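4-carboxymuconolactone decarboxylase (Sinorhizobium meliloti, PDB 4G9Q) probably acts in benzoate breakdown as a 4-carboxymuconolactone decarboxylase, or perhaps as a peroxiredoxin, as an all-helical trimer. Local coordinates at residues K261-F264 against E265-G269; P200-R203 against S204-T207; N72-D75 against R76-T80. All coordinates share one frame; numbering follows the deposited sequence.

How the contacts relate
From the N terminus, contact 3 (72-80) comes first, at the start of helix 73-86; contact 2 (200-207) forms the first turns of helix 200-213, and contact 1 (261-269) ends helix 250-267 and the chain. Each is a local piece of helix between adjacent segments, so none closes a long loop, and the three follow in series without nesting or crossing. Contacts 2 and 3 belong to two separate carboxymuconolactone decarboxylase family regions of the chain and meet directly: D202 OD1 pairs with R74 NH1, R201 NH2 with D75 OD2, and L205 packs on V79. Contact 1 stands apart, its centre about 20 Å from that of contact 2 and about 25 Å from that of contact 3.

Contact 1. Residues K261-F264 against E265-G269; sequences KAVF and EKRRG
The last turns of the C-terminal helix 250-267 carry this contact, where K261 and E265 meet one turn apart. E265 N bonds to K261 O at 3.0 Å and K266 N to A262 O at 2.9 Å, the i to i+4 pattern of an alpha helix. Along one flank the extended lysine crosses the glutamate at a slant, and K261 CE comes 3.4 Å from E265 OE2. K261 NZ and E265 OE2 stay 4.4 Å apart, too far for a salt bridge; K261 NZ bonds instead to Q172 O of the second subunit. Near the C terminus R268 folds back: with CG beside its own backbone N (chi1 -82°), NH1 reaches F264 O at 2.8 Å from above the carbonyl plane, and the same nitrogen pairs with E234. V263 and R267 run side by side, V263 CG1 lying 3.8 Å from R267 CD, and the valine offers a methyl to the arginine chain. An alanine in place of R267 would remove that chain and would probably leave D229 without its salt-bridge partner. V263 and R267 both lie against helix 220-229, while K261 and F264 pack on V176 of the second subunit.

Contact 2. Residues P200-R203 against S204-T207; sequences PRDR and SLVT
The backbone runs as regular alpha helix from P200 to T207, with S204 N donating to P200 O at 2.9 Å and V206 N to D202 O at 3.0 Å. Proline suits the first turn, where backbone nitrogens have no i-4 carbonyl within the helix to bond to, so its missing N-H costs nothing. One turn on, T207 grips R203 O twice: OG1 at 2.7 Å and the backbone N at 3.1 Å approach from opposite faces of the carbonyl plane. Chi1 of -53° sets OG1 beside its own backbone N and so turns the hydroxyl back along the helix; the same OG1 also bonds to H116 NE2. R201 lies alongside L205, both pointing the same way, and R201 NH1 passes 4.1 Å from L205 CD2. That nitrogen meets D202 OD1 at 2.9 Å in the guanidinium plane, a salt bridge between sequence neighbours, while NH2 goes to D75. D202 OD1 has a second cation in R74, which is likely to stabilise its negative charge in this buried place. R203 leaves the helix toward E112 and the carbonyl of R195. Around these turns, helix 107-120 covers V206 and R203, helix 220-229 lies against S204 and T207, and helix 73-86 packs on R201, D202 and L205.

Contact 3. Residues N72-D75 against R76-T80; sequences NRRD and RSLVT
L78 CD1 sits over one face of the R74 guanidinium, 3.5 Å above the plane and displaced toward its rim, while D75 OD1 meets R74 NH1 at 2.8 Å at the edge, in plane. A leucine suits this place: its methyl covers the flat face without competing for the N-H groups at the rim. R74 reaches this position by a bend at chi2 (-88°), and its side chain slants across that of L78. The in-plane bond to D75, joined by a salt bridge from NH2 to E109, fixes the rotation of the guanidinium. At the start of the helix N72 is the N-cap: its OD1 accepts from D75 N at 2.8 Å, almost straight on to the oxygen, and its O takes R76 N at 3.0 Å in the carbonyl plane. Asparagine fits because its short amide can supply an acceptor to the first turn. R76 lays CG 3.4 Å from N72 O, and its guanidinium continues to the carbonyls of L71 and R68, to E239 and to H243. Helix 200-213 packs on R74, D75 and V79; helix 234-248 covers V79 and T80, and helix 93-102 touches S77 and T80.

Contact 1. Residues K261-F264 against E265-G269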
ATOM      1  N   LYS A 261      10.248 -13.187  16.911  1.00  8.78           N
ATOM      2  CA  LYS A 261      11.156 -14.198  17.471  1.00  9.26           C
ATOM      3  C   LYS A 261      12.341 -13.547  18.178  1.00  9.24           C
ATOM      4  O   LYS A 261      12.693 -13.931  19.294  1.00  8.83           O
ATOM      5  CB  LYS A 261      11.657 -15.146  16.374  1.00  9.53           C
ATOM      6  CG  LYS A 261      12.551 -16.273  16.896  1.00 11.23           C
ATOM      7  CD  LYS A 261      12.936 -17.243  15.799  1.00 13.38           C
ATOM      8  CE  LYS A 261      13.703 -18.423  16.377  1.00 15.63           C
ATOM      9  NZ  LYS A 261      14.149 -19.349  15.308  1.00 16.83           N
ATOM     10  N   ALA A 262      12.948 -12.560  17.516  1.00  9.08           N
ATOM     11  CA  ALA A 262      14.111 -11.866  18.052  1.00  9.39           C
ATOM     12  C   ALA A 262      13.762 -11.120  19.339  1.00  9.28           C
ATOM     13  O   ALA A 262      14.533 -11.138  20.304  1.00  9.53           O
ATOM     14  CB  ALA A 262      14.680 -10.915  17.013  1.00  9.60           C
ATOM     15  N   VAL A 263      12.593 -10.483  19.353  1.00  9.08           N
ATOM     16  CA  VAL A 263      12.106  -9.778  20.539  1.00  9.16           C
ATOM     17  C   VAL A 263      11.899 -10.753  21.698  1.00  9.22           C
ATOM     18  O   VAL A 263      12.386 -10.514  22.800  1.00  9.30           O
ATOM     19  CB  VAL A 263      10.810  -8.981  20.249  1.00  9.18           C
ATOM     20  CG1 VAL A 263      10.171  -8.485  21.545  1.00  9.04           C
ATOM     21  CG2 VAL A 263      11.107  -7.798  19.331  1.00  9.42           C
ATOM     22  N   PHE A 264      11.195 -11.854  21.446  1.00  9.58           N
ATOM     23  CA  PHE A 264      10.928 -12.833  22.507  1.00 10.13           C
ATOM     24  C   PHE A 264      12.231 -13.381  23.093  1.00 10.88           C
ATOM     25  O   PHE A 264      12.366 -13.532  24.316  1.00 10.84           O
ATOM     26  CB  PHE A 264      10.051 -13.990  21.999  1.00 10.02           C
ATOM     27  CG  PHE A 264       8.682 -13.577  21.508  1.00  9.89           C
ATOM     28  CD1 PHE A 264       8.062 -12.414  21.962  1.00  9.95           C
ATOM     29  CD2 PHE A 264       7.993 -14.390  20.607  1.00  9.61           C
ATOM     30  CE1 PHE A 264       6.791 -12.053  21.499  1.00 10.01           C
ATOM     31  CE2 PHE A 264       6.717 -14.047  20.148  1.00 10.60           C
ATOM     32  CZ  PHE A 264       6.117 -12.876  20.592  1.00 10.41           C
ATOM     33  N   GLU A 265      13.191 -13.667  22.217  1.00 11.51           N
ATOM     34  CA  GLU A 265      14.469 -14.229  22.645  1.00 13.06           C
ATOM     35  C   GLU A 265      15.294 -13.217  23.432  1.00 13.36           C
ATOM     36  O   GLU A 265      15.935 -13.571  24.424  1.00 13.23           O
ATOM     37  CB  GLU A 265      15.258 -14.767  21.452  1.00 13.40           C
ATOM     38  CG  GLU A 265      14.633 -16.020  20.847  1.00 15.86           C
ATOM     39  CD  GLU A 265      15.489 -16.673  19.781  1.00 19.84           C
ATOM     40  OE1 GLU A 265      16.517 -16.085  19.370  1.00 22.38           O
ATOM     41  OE2 GLU A 265      15.127 -17.787  19.349  1.00 21.86           O
ATOM     42  N   LYS A 266      15.261 -11.961  22.994  1.00 13.94           N
ATOM     43  CA  LYS A 266      16.008 -10.896  23.662  1.00 14.83           C
ATOM     44  C   LYS A 266      15.496 -10.643  25.083  1.00 14.92           C
ATOM     45  O   LYS A 266      16.300 -10.375  25.981  1.00 14.90           O
ATOM     46  CB  LYS A 266      15.987  -9.608  22.831  1.00 15.19           C
ATOM     47  CG  LYS A 266      16.709  -8.421  23.460  1.00 17.60           C
ATOM     48  CD  LYS A 266      18.143  -8.311  22.986  1.00 21.61           C
ATOM     49  CE  LYS A 266      18.772  -7.011  23.471  1.00 23.43           C
ATOM     50  NZ  LYS A 266      20.217  -6.946  23.136  1.00 25.73           N
ATOM     51  N   ARG A 267      14.177 -10.742  25.286  1.00 15.01           N
ATOM     52  CA  ARG A 267      13.586 -10.536  26.618  1.00 15.72           C
ATOM     53  C   ARG A 267      13.978 -11.643  27.595  1.00 16.02           C
ATOM     54  O   ARG A 267      13.865 -11.467  28.805  1.00 16.25           O
ATOM     55  CB  ARG A 267      12.052 -10.396  26.598  1.00 15.55           C
ATOM     56  CG  ARG A 267      11.414  -9.999  25.279  1.00 16.97           C
ATOM     57  CD  ARG A 267      10.569  -8.724  25.332  1.00 15.45           C
ATOM     58  NE  ARG A 267       9.668  -8.582  26.479  1.00 14.36           N
ATOM     59  CZ  ARG A 267       9.305  -7.402  26.983  1.00 14.90           C
ATOM     60  NH1 ARG A 267       9.768  -6.282  26.442  1.00 14.04           N
ATOM     61  NH2 ARG A 267       8.490  -7.330  28.028  1.00 13.71           N
ATOM     62  N   ARG A 268      14.440 -12.770  27.059  1.00 16.45           N
ATOM     63  CA  ARG A 268      14.851 -13.918  27.869  1.00 17.12           C
ATOM     64  C   ARG A 268      16.312 -13.834  28.316  1.00 17.93           C
ATOM     65  O   ARG A 268      16.741 -14.577  29.204  1.00 18.19           O
ATOM     66  CB  ARG A 268      14.578 -15.222  27.119  1.00 16.98           C
ATOM     67  CG  ARG A 268      13.144 -15.673  27.233  1.00 16.29           C
ATOM     68  CD  ARG A 268      12.696 -16.496  26.041  1.00 15.15           C
ATOM     69  NE  ARG A 268      11.314 -16.943  26.206  1.00 13.59           N
ATOM     70  CZ  ARG A 268      10.245 -16.167  26.045  1.00 13.42           C
ATOM     71  NH1 ARG A 268      10.380 -14.886  25.711  1.00 12.95           N
ATOM     72  NH2 ARG A 268       9.032 -16.673  26.226  1.00 12.50           N
ATOM     73  N   GLY A 269      17.064 -12.923  27.703  1.00 18.60           N
ATOM     74  CA  GLY A 269      18.446 -12.660  28.093  1.00 19.68           C
ATOM     75  C   GLY A 269      18.502 -11.819  29.355  1.00 20.37           C
ATOM     76  O   GLY A 269      19.579 -11.582  29.907  1.00 21.63           O
TER

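Contact 2. Residues P200-R203 against S204-T207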
ATOM      1  N   PRO A 200      -2.421   2.187  27.458  1.00  8.34           N
ATOM      2  CA  PRO A 200      -1.132   1.975  26.789  1.00  8.23           C
ATOM      3  C   PRO A 200      -1.039   0.629  26.071  1.00  8.12           C
ATOM      4  O   PRO A 200      -0.556   0.580  24.938  1.00  7.62           O
ATOM      5  CB  PRO A 200      -0.134   2.058  27.943  1.00  8.63           C
ATOM      6  CG  PRO A 200      -0.765   3.060  28.852  1.00  8.45           C
ATOM      7  CD  PRO A 200      -2.226   2.716  28.824  1.00  8.53           C
ATOM      8  N   ARG A 201      -1.517  -0.439  26.712  1.00  8.02           N
ATOM      9  CA  ARG A 201      -1.541  -1.768  26.094  1.00  8.42           C
ATOM     10  C   ARG A 201      -2.296  -1.770  24.765  1.00  8.03           C
ATOM     11  O   ARG A 201      -1.833  -2.349  23.777  1.00  8.16           O
ATOM     12  CB  ARG A 201      -2.180  -2.779  27.044  1.00  8.71           C
ATOM     13  CG  ARG A 201      -2.294  -4.178  26.465  1.00 10.33           C
ATOM     14  CD  ARG A 201      -3.603  -4.790  26.902  1.00 14.33           C
ATOM     15  NE  ARG A 201      -3.775  -6.166  26.447  1.00 14.67           N
ATOM     16  CZ  ARG A 201      -4.685  -6.564  25.562  1.00 14.15           C
ATOM     17  NH1 ARG A 201      -5.519  -5.693  25.006  1.00 12.80           N
ATOM     18  NH2 ARG A 201      -4.767  -7.849  25.243  1.00 13.52           N
ATOM     19  N   ASP A 202      -3.461  -1.125  24.758  1.00  7.79           N
ATOM     20  CA  ASP A 202      -4.318  -1.074  23.578  1.00  7.61           C
ATOM     21  C   ASP A 202      -3.761  -0.154  22.495  1.00  6.84           C
ATOM     22  O   ASP A 202      -3.907  -0.439  21.307  1.00  6.96           O
ATOM     23  CB  ASP A 202      -5.734  -0.647  23.965  1.00  7.99           C
ATOM     24  CG  ASP A 202      -6.413  -1.650  24.878  1.00  9.40           C
ATOM     25  OD1 ASP A 202      -6.245  -2.866  24.655  1.00 12.32           O
ATOM     26  OD2 ASP A 202      -7.121  -1.227  25.816  1.00 11.13           O
ATOM     27  N   ARG A 203      -3.130   0.945  22.902  1.00  6.16           N
ATOM     28  CA  ARG A 203      -2.484   1.839  21.936  1.00  5.69           C
ATOM     29  C   ARG A 203      -1.320   1.125  21.247  1.00  5.84           C
ATOM     30  O   ARG A 203      -1.129   1.256  20.039  1.00  5.69           O
ATOM     31  CB  ARG A 203      -2.020   3.137  22.602  1.00  5.69           C
ATOM     32  CG  ARG A 203      -1.681   4.245  21.609  1.00  5.54           C
ATOM     33  CD  ARG A 203      -1.286   5.546  22.312  1.00  5.57           C
ATOM     34  NE  ARG A 203      -2.390   6.124  23.082  1.00  6.14           N
ATOM     35  CZ  ARG A 203      -3.342   6.906  22.574  1.00  6.15           C
ATOM     36  NH1 ARG A 203      -3.357   7.213  21.278  1.00  5.81           N
ATOM     37  NH2 ARG A 203      -4.295   7.374  23.367  1.00  6.15           N
ATOM     38  N   SER A 204      -0.559   0.354  22.019  1.00  6.04           N
ATOM     39  CA  SER A 204       0.517  -0.458  21.459  1.00  6.55           C
ATOM     40  C   SER A 204      -0.042  -1.554  20.553  1.00  6.58           C
ATOM     41  O   SER A 204       0.528  -1.836  19.496  1.00  6.26           O
ATOM     42  CB  SER A 204       1.368  -1.061  22.577  1.00  6.90           C
ATOM     43  OG  SER A 204       2.175  -0.058  23.181  1.00  7.81           O
ATOM     44  N   LEU A 205      -1.154  -2.162  20.971  1.00  6.92           N
ATOM     45  CA  LEU A 205      -1.833  -3.183  20.168  1.00  6.88           C
ATOM     46  C   LEU A 205      -2.217  -2.648  18.783  1.00  7.04           C
ATOM     47  O   LEU A 205      -1.912  -3.272  17.767  1.00  7.04           O
ATOM     48  CB  LEU A 205      -3.068  -3.724  20.903  1.00  7.24           C
ATOM     49  CG  LEU A 205      -3.912  -4.778  20.175  1.00  7.59           C
ATOM     50  CD1 LEU A 205      -3.077  -6.019  19.869  1.00  8.06           C
ATOM     51  CD2 LEU A 205      -5.142  -5.146  20.990  1.00  8.49           C
ATOM     52  N   VAL A 206      -2.880  -1.495  18.743  1.00  6.52           N
ATOM     53  CA  VAL A 206      -3.278  -0.916  17.456  1.00  6.49           C
ATOM     54  C   VAL A 206      -2.060  -0.516  16.611  1.00  6.09           C
ATOM     55  O   VAL A 206      -2.084  -0.656  15.388  1.00  6.00           O
ATOM     56  CB  VAL A 206      -4.304   0.255  17.588  1.00  6.76           C
ATOM     57  CG1 VAL A 206      -5.647  -0.255  18.127  1.00  7.25           C
ATOM     58  CG2 VAL A 206      -3.783   1.379  18.449  1.00  8.37           C
ATOM     59  N   THR A 207      -1.002  -0.041  17.270  1.00  5.68           N
ATOM     60  CA  THR A 207       0.233   0.328  16.577  1.00  5.60           C
ATOM     61  C   THR A 207       0.888  -0.893  15.927  1.00  5.52           C
ATOM     62  O   THR A 207       1.199  -0.859  14.734  1.00  5.02           O
ATOM     63  CB  THR A 207       1.237   1.052  17.501  1.00  5.75           C
ATOM     64  OG1 THR A 207       0.581   2.159  18.130  1.00  6.56           O
ATOM     65  CG2 THR A 207       2.442   1.562  16.708  1.00  5.86           C
TER

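Contact 3. Residues N72-D75 against R76-T80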
ATOM      1  N   ASN A  72      -9.102 -12.448  22.615  1.00  7.45           N
ATOM      2  CA  ASN A  72     -10.558 -12.330  22.690  1.00  8.04           C
ATOM      3  C   ASN A  72     -11.147 -11.495  21.556  1.00  8.07           C
ATOM      4  O   ASN A  72     -10.402 -10.866  20.798  1.00  8.06           O
ATOM      5  CB  ASN A  72     -11.034 -11.875  24.088  1.00  8.01           C
ATOM      6  CG  ASN A  72     -10.681 -10.424  24.416  1.00  9.45           C
ATOM      7  OD1 ASN A  72     -10.464  -9.593  23.537  1.00  8.82           O
ATOM      8  ND2 ASN A  72     -10.638 -10.116  25.711  1.00 11.59           N
ATOM      9  N   ARG A  73     -12.472 -11.505  21.428  1.00  8.41           N
ATOM     10  CA  ARG A  73     -13.129 -10.841  20.296  1.00  8.99           C
ATOM     11  C   ARG A  73     -12.945  -9.326  20.321  1.00  8.38           C
ATOM     12  O   ARG A  73     -12.829  -8.697  19.271  1.00  7.85           O
ATOM     13  CB  ARG A  73     -14.619 -11.178  20.249  1.00  9.89           C
ATOM     14  CG  ARG A  73     -14.944 -12.561  19.711  1.00 12.89           C
ATOM     15  CD  ARG A  73     -16.460 -12.798  19.683  1.00 18.61           C
ATOM     16  NE  ARG A  73     -17.046 -12.796  21.027  1.00 23.59           N
ATOM     17  CZ  ARG A  73     -17.943 -11.916  21.474  1.00 25.79           C
ATOM     18  NH1 ARG A  73     -18.398 -10.948  20.689  1.00 27.37           N
ATOM     19  NH2 ARG A  73     -18.400 -12.012  22.715  1.00 27.54           N
ATOM     20  N   ARG A  74     -12.932  -8.752  21.523  1.00  8.19           N
ATOM     21  CA  ARG A  74     -12.702  -7.319  21.701  1.00  7.90           C
ATOM     22  C   ARG A  74     -11.344  -6.915  21.121  1.00  7.74           C
ATOM     23  O   ARG A  74     -11.255  -5.962  20.336  1.00  7.46           O
ATOM     24  CB  ARG A  74     -12.814  -6.942  23.184  1.00  8.26           C
ATOM     25  CG  ARG A  74     -12.642  -5.448  23.503  1.00  8.97           C
ATOM     26  CD  ARG A  74     -11.183  -5.094  23.722  1.00  9.78           C
ATOM     27  NE  ARG A  74     -11.001  -3.783  24.350  1.00 11.68           N
ATOM     28  CZ  ARG A  74      -9.828  -3.318  24.766  1.00 11.93           C
ATOM     29  NH1 ARG A  74      -8.728  -4.049  24.620  1.00 11.92           N
ATOM     30  NH2 ARG A  74      -9.752  -2.121  25.332  1.00 12.85           N
ATOM     31  N   ASP A  75     -10.295  -7.644  21.499  1.00  7.26           N
ATOM     32  CA  ASP A  75      -8.947  -7.344  21.016  1.00  7.45           C
ATOM     33  C   ASP A  75      -8.830  -7.606  19.521  1.00  7.01           C
ATOM     34  O   ASP A  75      -8.182  -6.841  18.812  1.00  6.75           O
ATOM     35  CB  ASP A  75      -7.889  -8.154  21.766  1.00  7.84           C
ATOM     36  CG  ASP A  75      -7.662  -7.664  23.184  1.00  9.53           C
ATOM     37  OD1 ASP A  75      -7.907  -6.474  23.467  1.00 11.61           O
ATOM     38  OD2 ASP A  75      -7.230  -8.478  24.026  1.00 11.79           O
ATOM     39  N   ARG A  76      -9.455  -8.683  19.047  1.00  6.79           N
ATOM     40  CA  ARG A  76      -9.470  -8.971  17.606  1.00  6.50           C
ATOM     41  C   ARG A  76     -10.142  -7.849  16.811  1.00  6.60           C
ATOM     42  O   ARG A  76      -9.702  -7.509  15.711  1.00  6.68           O
ATOM     43  CB  ARG A  76     -10.129 -10.321  17.308  1.00  6.43           C
ATOM     44  CG  ARG A  76      -9.237 -11.494  17.641  1.00  6.90           C
ATOM     45  CD  ARG A  76      -9.896 -12.838  17.343  1.00  6.53           C
ATOM     46  NE  ARG A  76      -9.129 -13.884  18.016  1.00  7.26           N
ATOM     47  CZ  ARG A  76      -8.064 -14.490  17.498  1.00  6.87           C
ATOM     48  NH1 ARG A  76      -7.642 -14.188  16.271  1.00  8.06           N
ATOM     49  NH2 ARG A  76      -7.426 -15.409  18.207  1.00  7.66           N
ATOM     50  N   SER A  77     -11.198  -7.269  17.375  1.00  6.59           N
ATOM     51  CA  SER A  77     -11.859  -6.131  16.736  1.00  6.70           C
ATOM     52  C   SER A  77     -10.927  -4.919  16.614  1.00  6.70           C
ATOM     53  O   SER A  77     -10.882  -4.281  15.563  1.00  6.42           O
ATOM     54  CB  SER A  77     -13.150  -5.762  17.469  1.00  6.85           C
ATOM     55  OG  SER A  77     -14.187  -6.688  17.182  1.00  8.67           O
ATOM     56  N   LEU A  78     -10.177  -4.616  17.675  1.00  6.75           N
ATOM     57  CA  LEU A  78      -9.195  -3.529  17.628  1.00  7.08           C
ATOM     58  C   LEU A  78      -8.116  -3.779  16.577  1.00  6.98           C
ATOM     59  O   LEU A  78      -7.755  -2.876  15.822  1.00  7.30           O
ATOM     60  CB  LEU A  78      -8.550  -3.305  18.999  1.00  7.70           C
ATOM     61  CG  LEU A  78      -9.362  -2.491  20.010  1.00  9.38           C
ATOM     62  CD1 LEU A  78      -8.699  -2.589  21.375  1.00 11.55           C
ATOM     63  CD2 LEU A  78      -9.505  -1.033  19.571  1.00 11.12           C
ATOM     64  N   VAL A  79      -7.610  -5.010  16.535  1.00  6.31           N
ATOM     65  CA  VAL A  79      -6.598  -5.414  15.554  1.00  6.13           C
ATOM     66  C   VAL A  79      -7.129  -5.280  14.124  1.00  6.25           C
ATOM     67  O   VAL A  79      -6.426  -4.797  13.226  1.00  6.33           O
ATOM     68  CB  VAL A  79      -6.124  -6.860  15.820  1.00  6.23           C
ATOM     69  CG1 VAL A  79      -5.292  -7.402  14.662  1.00  5.53           C
ATOM     70  CG2 VAL A  79      -5.319  -6.917  17.122  1.00  5.97           C
ATOM     71  N   THR A  80      -8.374  -5.704  13.927  1.00  5.72           N
ATOM     72  CA  THR A  80      -9.000  -5.677  12.605  1.00  6.05           C
ATOM     73  C   THR A  80      -9.240  -4.239  12.138  1.00  6.03           C
ATOM     74  O   THR A  80      -8.922  -3.895  10.995  1.00  5.70           O
ATOM     75  CB  THR A  80     -10.312  -6.477  12.590  1.00  5.93           C
ATOM     76  OG1 THR A  80     -10.055  -7.799  13.083  1.00  6.34           O
ATOM     77  CG2 THR A  80     -10.876  -6.576  11.164  1.00  5.90           C
TER